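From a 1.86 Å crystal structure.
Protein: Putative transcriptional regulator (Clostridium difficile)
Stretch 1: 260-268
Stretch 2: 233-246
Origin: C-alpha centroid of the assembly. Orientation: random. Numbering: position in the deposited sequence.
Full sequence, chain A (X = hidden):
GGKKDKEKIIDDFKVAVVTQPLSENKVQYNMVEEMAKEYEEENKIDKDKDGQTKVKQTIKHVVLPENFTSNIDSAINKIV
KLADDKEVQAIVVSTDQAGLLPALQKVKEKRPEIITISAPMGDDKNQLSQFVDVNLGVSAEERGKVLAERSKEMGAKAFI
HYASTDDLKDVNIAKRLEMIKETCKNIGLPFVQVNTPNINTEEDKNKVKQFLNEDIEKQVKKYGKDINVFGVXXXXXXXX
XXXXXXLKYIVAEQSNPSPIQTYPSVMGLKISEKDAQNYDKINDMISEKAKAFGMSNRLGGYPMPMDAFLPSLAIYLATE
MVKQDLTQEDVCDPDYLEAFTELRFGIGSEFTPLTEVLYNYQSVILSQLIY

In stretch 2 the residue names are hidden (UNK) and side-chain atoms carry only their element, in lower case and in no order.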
ATOM      1  N   ILE A 260      -2.085   6.656  -9.269  1.00 23.44           N
ATOM      2  CA  ILE A 260      -1.987   8.105  -9.111  1.00 23.21           C
ATOM      3  C   ILE A 260      -0.534   8.621  -9.060  1.00 25.82           C
ATOM      4  O   ILE A 260      -0.263   9.751  -9.487  1.00 25.12           O
ATOM      5  CB  ILE A 260      -2.821   8.580  -7.899  1.00 26.40           C
ATOM      6  CG1 ILE A 260      -2.888  10.115  -7.840  1.00 26.47           C
ATOM      7  CG2 ILE A 260      -2.287   7.985  -6.582  1.00 17.96           C
ATOM      8  CD1 ILE A 260      -3.465  10.777  -9.094  1.00 31.05           C
ATOM      9  N   GLN A 261       0.409   7.798  -8.612  1.00 24.96           N
ATOM     10  CA  GLN A 261       1.825   8.215  -8.575  1.00 24.12           C
ATOM     11  C   GLN A 261       2.526   7.845  -9.857  1.00 23.74           C
ATOM     12  O   GLN A 261       2.459   6.687 -10.302  1.00 22.90           O
ATOM     13  CB  GLN A 261       2.569   7.532  -7.414  1.00 22.80           C
ATOM     14  CG  GLN A 261       2.074   7.895  -6.068  1.00 36.53           C
ATOM     15  CD  GLN A 261       2.156   9.392  -5.821  1.00 45.34           C
ATOM     16  OE1 GLN A 261       1.130  10.068  -5.731  1.00 46.10           O
ATOM     17  NE2 GLN A 261       3.383   9.921  -5.752  1.00 36.78           N
ATOM     18  N   THR A 262       3.191   8.827 -10.462  1.00 24.68           N
ATOM     19  CA  THR A 262       4.071   8.589 -11.613  1.00 25.59           C
ATOM     20  C   THR A 262       3.336   8.293 -12.933  1.00 22.37           C
ATOM     21  O   THR A 262       3.657   8.883 -13.960  1.00 21.08           O
ATOM     22  CB  THR A 262       5.114   7.436 -11.361  1.00 27.29           C
ATOM     23  OG1 THR A 262       5.793   7.630 -10.095  1.00 24.20           O
ATOM     24  CG2 THR A 262       6.121   7.404 -12.518  1.00 25.33           C
ATOM     25  N   TYR A 263       2.386   7.373 -12.927  1.00 21.13           N
ATOM     26  CA  TYR A 263       1.661   7.016 -14.178  1.00 23.65           C
ATOM     27  C   TYR A 263       1.089   8.214 -14.931  1.00 22.74           C
ATOM     28  O   TYR A 263       1.318   8.363 -16.151  1.00 25.22           O
ATOM     29  CB  TYR A 263       0.589   5.929 -13.948  1.00 21.97           C
ATOM     30  CG  TYR A 263       1.106   4.539 -14.349  1.00 23.13           C
ATOM     31  CD1 TYR A 263       1.328   4.231 -15.691  1.00 22.56           C
ATOM     32  CD2 TYR A 263       1.409   3.562 -13.394  1.00 22.64           C
ATOM     33  CE1 TYR A 263       1.825   2.992 -16.085  1.00 21.46           C
ATOM     34  CE2 TYR A 263       1.895   2.300 -13.784  1.00 22.29           C
ATOM     35  CZ  TYR A 263       2.108   2.018 -15.132  1.00 20.55           C
ATOM     36  OH  TYR A 263       2.585   0.796 -15.605  1.00 21.77           O
ATOM     37  N   PRO A 264       0.394   9.110 -14.219  1.00 23.12           N
ATOM     38  CA  PRO A 264      -0.244  10.212 -14.939  1.00 25.53           C
ATOM     39  C   PRO A 264       0.722  11.133 -15.678  1.00 25.64           C
ATOM     40  O   PRO A 264       0.453  11.518 -16.817  1.00 29.35           O
ATOM     41  CB  PRO A 264      -0.991  10.955 -13.834  1.00 26.60           C
ATOM     42  CG  PRO A 264      -1.276   9.890 -12.831  1.00 25.22           C
ATOM     43  CD  PRO A 264      -0.028   9.077 -12.804  1.00 24.27           C
ATOM     44  N   SER A 265       1.843  11.465 -15.065  1.00 25.54           N
ATOM     45  CA  SER A 265       2.860  12.252 -15.766  1.00 28.86           C
ATOM     46  C   SER A 265       3.479  11.463 -16.942  1.00 25.79           C
ATOM     47  O   SER A 265       3.730  12.010 -18.009  1.00 27.52           O
ATOM     48  CB  SER A 265       3.939  12.689 -14.771  1.00 30.20           C
ATOM     49  OG  SER A 265       5.207  12.669 -15.374  1.00 43.44           O
ATOM     50  N   VAL A 266       3.722  10.169 -16.754  1.00 23.78           N
ATOM     51  CA  VAL A 266       4.381   9.364 -17.809  1.00 25.29           C
ATOM     52  C   VAL A 266       3.473   9.199 -19.035  1.00 24.71           C
ATOM     53  O   VAL A 266       3.925   9.365 -20.175  1.00 25.31           O
ATOM     54  CB  VAL A 266       4.856   8.006 -17.231  1.00 23.20           C
ATOM     55  CG1 VAL A 266       5.257   7.007 -18.340  1.00 26.36           C
ATOM     56  CG2 VAL A 266       6.034   8.276 -16.286  1.00 23.95           C
HETATM   57  N   MSE A 267       2.194   8.957 -18.791  1.00 23.62           N
HETATM   58  CA  MSE A 267       1.231   8.714 -19.870  1.00 25.35           C
HETATM   59  C   MSE A 267       0.633   9.994 -20.447  1.00 26.08           C
HETATM   60  O   MSE A 267      -0.085   9.935 -21.434  1.00 23.65           O
HETATM   61  CB  MSE A 267       0.110   7.800 -19.414  1.00 22.98           C
HETATM   62  CG  MSE A 267       0.571   6.496 -18.787  1.00 26.65           C
HETATM   63 SE   MSE A 267       1.745   5.374 -19.880  0.75 23.14          SE
HETATM   64  CE  MSE A 267       0.330   4.341 -20.772  1.00 33.57           C
ATOM     65  N   GLY A 268       0.922  11.139 -19.837  1.00 26.66           N
ATOM     66  CA  GLY A 268       0.372  12.420 -20.296  1.00 26.25           C
ATOM     67  C   GLY A 268      -1.079  12.610 -19.882  1.00 27.10           C
ATOM     68  O   GLY A 268      -1.887  13.069 -20.663  1.00 27.44           O
ATOM     69  N   UNK A 233      12.058   2.940  -6.165  1.00 23.19           N
ATOM     70  CA  UNK A 233      11.410   4.196  -5.761  1.00 24.55           C
ATOM     71  C   UNK A 233      10.736   4.900  -6.963  1.00 22.72           C
ATOM     72  O   UNK A 233      10.909   4.500  -8.137  1.00 21.91           O
ATOM     73  n   UNK A 233      14.837   5.104  -5.327  1.00 27.60           N
ATOM     74  c   UNK A 233      13.654   5.413  -5.884  1.00 27.32           C
ATOM     75  o   UNK A 233      13.556   5.871  -7.032  1.00 26.69           O
ATOM     76  c   UNK A 233      12.408   5.141  -5.047  1.00 24.29           C
ATOM     77  N   UNK A 234       9.974   5.939  -6.654  1.00 22.99           N
ATOM     78  CA  UNK A 234       9.125   6.567  -7.643  1.00 25.30           C
ATOM     79  C   UNK A 234       9.974   7.254  -8.702  1.00 24.99           C
ATOM     80  O   UNK A 234       9.559   7.364  -9.857  1.00 23.53           O
ATOM     81  o   UNK A 234       5.316   7.735  -4.741  1.00 42.93           O
ATOM     82  c   UNK A 234       6.341   8.096  -5.356  1.00 41.43           C
ATOM     83  c   UNK A 234       7.177   7.017  -6.050  1.00 32.95           C
ATOM     84  o   UNK A 234       6.696   9.299  -5.450  1.00 44.93           O
ATOM     85  c   UNK A 234       8.211   7.597  -6.985  1.00 26.24           C
ATOM     86  N   UNK A 235      11.144   7.742  -8.306  1.00 24.27           N
ATOM     87  CA  UNK A 235      12.034   8.430  -9.256  1.00 26.06           C
ATOM     88  C   UNK A 235      12.517   7.412 -10.312  1.00 24.35           C
ATOM     89  O   UNK A 235      12.466   7.682 -11.513  1.00 22.66           O
ATOM     90  c   UNK A 235      15.558  11.456 -11.313  1.00 37.94           C
ATOM     91  c   UNK A 235      15.928  10.156 -11.015  1.00 37.37           C
ATOM     92  c   UNK A 235      13.703  11.245  -9.814  1.00 34.78           C
ATOM     93  c   UNK A 235      13.215   9.106  -8.546  1.00 26.94           C
ATOM     94  c   UNK A 235      14.063   9.939  -9.494  1.00 29.53           C
ATOM     95  o   UNK A 235      16.312  12.189 -12.204  1.00 36.66           O
ATOM     96  c   UNK A 235      14.454  12.008 -10.719  1.00 39.61           C
ATOM     97  c   UNK A 235      15.176   9.403 -10.110  1.00 34.63           C
ATOM     98  N   UNK A 236      12.924   6.226  -9.860  1.00 22.66           N
ATOM     99  CA  UNK A 236      13.277   5.130 -10.776  1.00 21.66           C
ATOM    100  C   UNK A 236      12.089   4.711 -11.619  1.00 23.18           C
ATOM    101  O   UNK A 236      12.268   4.460 -12.831  1.00 23.73           O
ATOM    102  c   UNK A 236      15.101   4.141  -9.330  1.00 25.15           C
ATOM    103  c   UNK A 236      17.253   3.134  -7.646  1.00 21.04           C
ATOM    104  c   UNK A 236      13.821   3.889 -10.024  1.00 22.84           C
ATOM    105 se   UNK A 236      15.948   2.482  -8.916  0.75 20.58          SE
ATOM    106  N   UNK A 237      10.891   4.639 -11.000  1.00 21.62           N
ATOM    107  CA  UNK A 237       9.686   4.218 -11.705  1.00 21.36           C
ATOM    108  C   UNK A 237       9.439   5.145 -12.901  1.00 21.90           C
ATOM    109  O   UNK A 237       9.079   4.696 -13.997  1.00 21.58           O
ATOM    110  o   UNK A 237       7.777   3.467  -8.717  1.00 21.43           O
ATOM    111  o   UNK A 237       8.983   2.093  -9.982  1.00 22.83           O
ATOM    112  c   UNK A 237       8.432   4.275 -10.825  1.00 19.61           C
ATOM    113  c   UNK A 237       8.398   3.186  -9.759  1.00 22.16           C
ATOM    114  N   UNK A 238       9.627   6.427 -12.673  1.00 21.92           N
ATOM    115  CA  UNK A 238       9.418   7.418 -13.726  1.00 23.20           C
ATOM    116  C   UNK A 238      10.342   7.211 -14.943  1.00 25.02           C
ATOM    117  O   UNK A 238       9.889   7.199 -16.109  1.00 24.64           O
ATOM    118  c   UNK A 238       9.161  11.382 -13.592  1.00 42.93           C
ATOM    119  c   UNK A 238       9.594   8.841 -13.149  1.00 25.84           C
ATOM    120  o   UNK A 238       8.169  12.147 -13.729  1.00 51.66           O
ATOM    121  c   UNK A 238       9.051   9.936 -14.125  1.00 25.28           C
ATOM    122  o   UNK A 238      10.233  11.765 -13.048  1.00 46.73           O
ATOM    123  N   UNK A 239      11.636   7.066 -14.662  1.00 24.02           N
ATOM    124  CA  UNK A 239      12.657   6.814 -15.697  1.00 23.73           C
ATOM    125  C   UNK A 239      12.342   5.498 -16.423  1.00 24.22           C
ATOM    126  O   UNK A 239      12.362   5.445 -17.659  1.00 21.39           O
ATOM    127  c   UNK A 239      15.084   6.219 -16.126  1.00 22.52           C
ATOM    128  c   UNK A 239      14.083   6.734 -15.091  1.00 24.39           C
ATOM    129  c   UNK A 239      14.497   8.096 -14.473  1.00 25.09           C
ATOM    130  N   UNK A 240      11.998   4.454 -15.655  1.00 20.09           N
ATOM    131  CA  UNK A 240      11.716   3.113 -16.207  1.00 21.66           C
ATOM    132  C   UNK A 240      10.463   3.038 -17.093  1.00 21.41           C
ATOM    133  O   UNK A 240      10.485   2.394 -18.146  1.00 20.18           O
ATOM    134  c   UNK A 240      11.616   2.059 -15.069  1.00 19.82           C
ATOM    135  c   UNK A 240      12.995   1.196 -13.112  1.00 24.69           C
ATOM    136  c   UNK A 240      12.996   1.838 -14.476  1.00 23.33           C
ATOM    137  c   UNK A 240      11.046   0.701 -15.556  1.00 20.31           C
ATOM    138  N   UNK A 241       9.376   3.636 -16.626  1.00 22.97           N
ATOM    139  CA  UNK A 241       8.127   3.676 -17.387  1.00 21.71           C
ATOM    140  C   UNK A 241       8.277   4.535 -18.655  1.00 23.62           C
ATOM    141  O   UNK A 241       7.807   4.160 -19.720  1.00 23.79           O
ATOM    142  c   UNK A 241       6.437   3.184 -15.498  1.00 20.50           C
ATOM    143  c   UNK A 241       5.765   1.985 -16.203  1.00 23.15           C
ATOM    144  c   UNK A 241       5.480   3.872 -14.528  1.00 18.06           C
ATOM    145  c   UNK A 241       7.010   4.195 -16.504  1.00 19.09           C
ATOM    146  N   UNK A 242       8.915   5.690 -18.523  1.00 25.30           N
ATOM    147  CA  UNK A 242       9.200   6.541 -19.673  1.00 25.98           C
ATOM    148  C   UNK A 242       9.986   5.796 -20.751  1.00 27.00           C
ATOM    149  O   UNK A 242       9.606   5.815 -21.916  1.00 27.74           O
ATOM    150  c   UNK A 242       9.948   7.802 -19.228  1.00 29.60           C
ATOM    151  c   UNK A 242      10.224   8.757 -20.420  1.00 26.02           C
ATOM    152  o   UNK A 242       9.158   8.478 -18.239  1.00 25.08           O
ATOM    153  N   UNK A 243      11.064   5.122 -20.370  1.00 26.21           N
ATOM    154  CA  UNK A 243      11.869   4.354 -21.336  1.00 26.72           C
ATOM    155  C   UNK A 243      11.101   3.148 -21.933  1.00 25.83           C
ATOM    156  O   UNK A 243      11.324   2.789 -23.108  1.00 26.84           O
ATOM    157  c   UNK A 243      13.208   3.933 -20.708  1.00 23.25           C
ATOM    158  n   UNK A 243      16.622   5.240 -23.916  1.00 37.29           N
ATOM    159  c   UNK A 243      14.236   3.371 -21.653  1.00 28.73           C
ATOM    160  c   UNK A 243      14.778   4.436 -22.570  1.00 36.15           C
ATOM    161  c   UNK A 243      16.232   4.258 -22.863  1.00 36.80           C
ATOM    162  N   UNK A 244      10.222   2.539 -21.139  1.00 21.18           N
ATOM    163  CA  UNK A 244       9.368   1.424 -21.593  1.00 21.43           C
ATOM    164  C   UNK A 244       8.510   1.808 -22.797  1.00 23.59           C
ATOM    165  O   UNK A 244       8.256   0.975 -23.666  1.00 23.61           O
ATOM    166  c   UNK A 244       8.442   0.942 -20.465  1.00 18.13           C
ATOM    167  N   UNK A 245       8.054   3.065 -22.839  1.00 24.94           N
ATOM    168  CA  UNK A 245       7.257   3.550 -23.975  1.00 27.66           C
ATOM    169  C   UNK A 245       8.061   3.519 -25.283  1.00 29.76           C
ATOM    170  O   UNK A 245       7.509   3.281 -26.356  1.00 30.74           O
ATOM    171  c   UNK A 245       4.540   3.962 -22.634  1.00 24.47           C
ATOM    172  c   UNK A 245       5.652   5.044 -22.561  1.00 26.72           C
ATOM    173  c   UNK A 245       6.683   4.962 -23.704  1.00 26.17           C
ATOM    174  c   UNK A 245       5.008   6.429 -22.491  1.00 28.12           C
ATOM    175  N   UNK A 246       9.366   3.737 -25.175  1.00 29.09           N
ATOM    176  CA  UNK A 246      10.275   3.748 -26.321  1.00 30.74           C
ATOM    177  C   UNK A 246      10.730   2.339 -26.718  1.00 30.16           C
ATOM    178  O   UNK A 246      10.683   1.970 -27.889  1.00 30.15           O
ATOM    179  c   UNK A 246      12.523   4.840 -27.108  1.00 40.60           C
ATOM    180  c   UNK A 246      13.920   5.173 -26.564  1.00 41.97           C
ATOM    181  o   UNK A 246      14.002   5.914 -25.560  1.00 46.72           O
ATOM    182  c   UNK A 246      11.493   4.629 -25.983  1.00 32.89           C
ATOM    183  o   UNK A 246      14.919   4.671 -27.116  1.00 47.00           O
TER
HETATM  184  O   HOH W   1       7.104   9.830 -10.047  1.00 27.64           O
HETATM  185  O   HOH W   2       5.635   5.214  -8.926  1.00 22.65           O

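Position 233 carries two carbons, the second bearing one oxygen and one nitrogen, and lies out of reach of stretch 1. It is Asn233, and its OD1 accepts from the backbone N of position 236 at 2.9 Å, capping the helix that follows.

Position 234 has three carbons in a row, the last with two oxygens: Glu234. Gln261 NE2 donates to its OE2 at 3.1 Å and, weakly, to its OE1 at 3.4 Å.

At 235 one carbon leads to a six-carbon ring bearing an oxygen, so this is Tyr235; its CA-to-CB bond points away from stretch 1. Position 236 shows two carbons, selenium and a carbon, unbranched: selenomethionine, Met236, without contact here.

Position 237 has two carbons, the second carrying two oxygens: Asp237. A water bridges its OD2 (2.8 Å from the water O) to Thr262 OG1 (2.7 Å from the same O).

Three carbons ending in two oxygens at 238 give Glu238. Ser265 OG donates a weak bond to its OE2 at 3.4 Å, while Thr262 CG2 packs 3.5 Å from its CA.

Position 239, one carbon carrying two more, is Val239, pointing away. Position 240, four carbons forked at the first with one arm two carbons long, is Ile240, out of reach.

At 241 the four carbons fork at the second, which identifies Leu241. Its CD1 stands 3.9 Å from the centroid of the Tyr263 ring and 12° off the ring normal, a CH-pi contact over the face; its CD2 approaches Tyr263 OH to 3.4 Å.

Position 242 has one carbon bearing an oxygen and a carbon: Thr242. Its OG1 donates to Glu238 O at 2.6 Å, turning the hydroxyl back onto its own helix, and Val266 CG2 lies 3.7 Å from OG1.

Four carbons in a row ending in nitrogen make 243 Lys243, whose NZ forms a salt bridge with a carboxylate oxygen of position 246. The single carbon at 244 is Ala244; neither touches stretch 1.

Position 245, again four carbons forked at the second, is Leu245, with CD1 4.2 Å from Val266 CG1 and CD2 4.2 Å from Met267 SE. Three carbons and two terminal oxygens at 246 give Glu246; its OE1 is 3.2 Å from Lys243 NZ.

The helix axes approach to 9.7 Å and cross at -32°. Val266 enters as a knob among Glu238, Leu241, Thr242 and Leu245, and Thr262 packs one turn earlier. Apolar packing thus supplies the center, while Gln261 adds a polar contact to Glu234 and Ser265 a weak one to Glu238; together the stretches bury 521 Å².

Stretch 2 233-246: NEYMDEVILTKALE
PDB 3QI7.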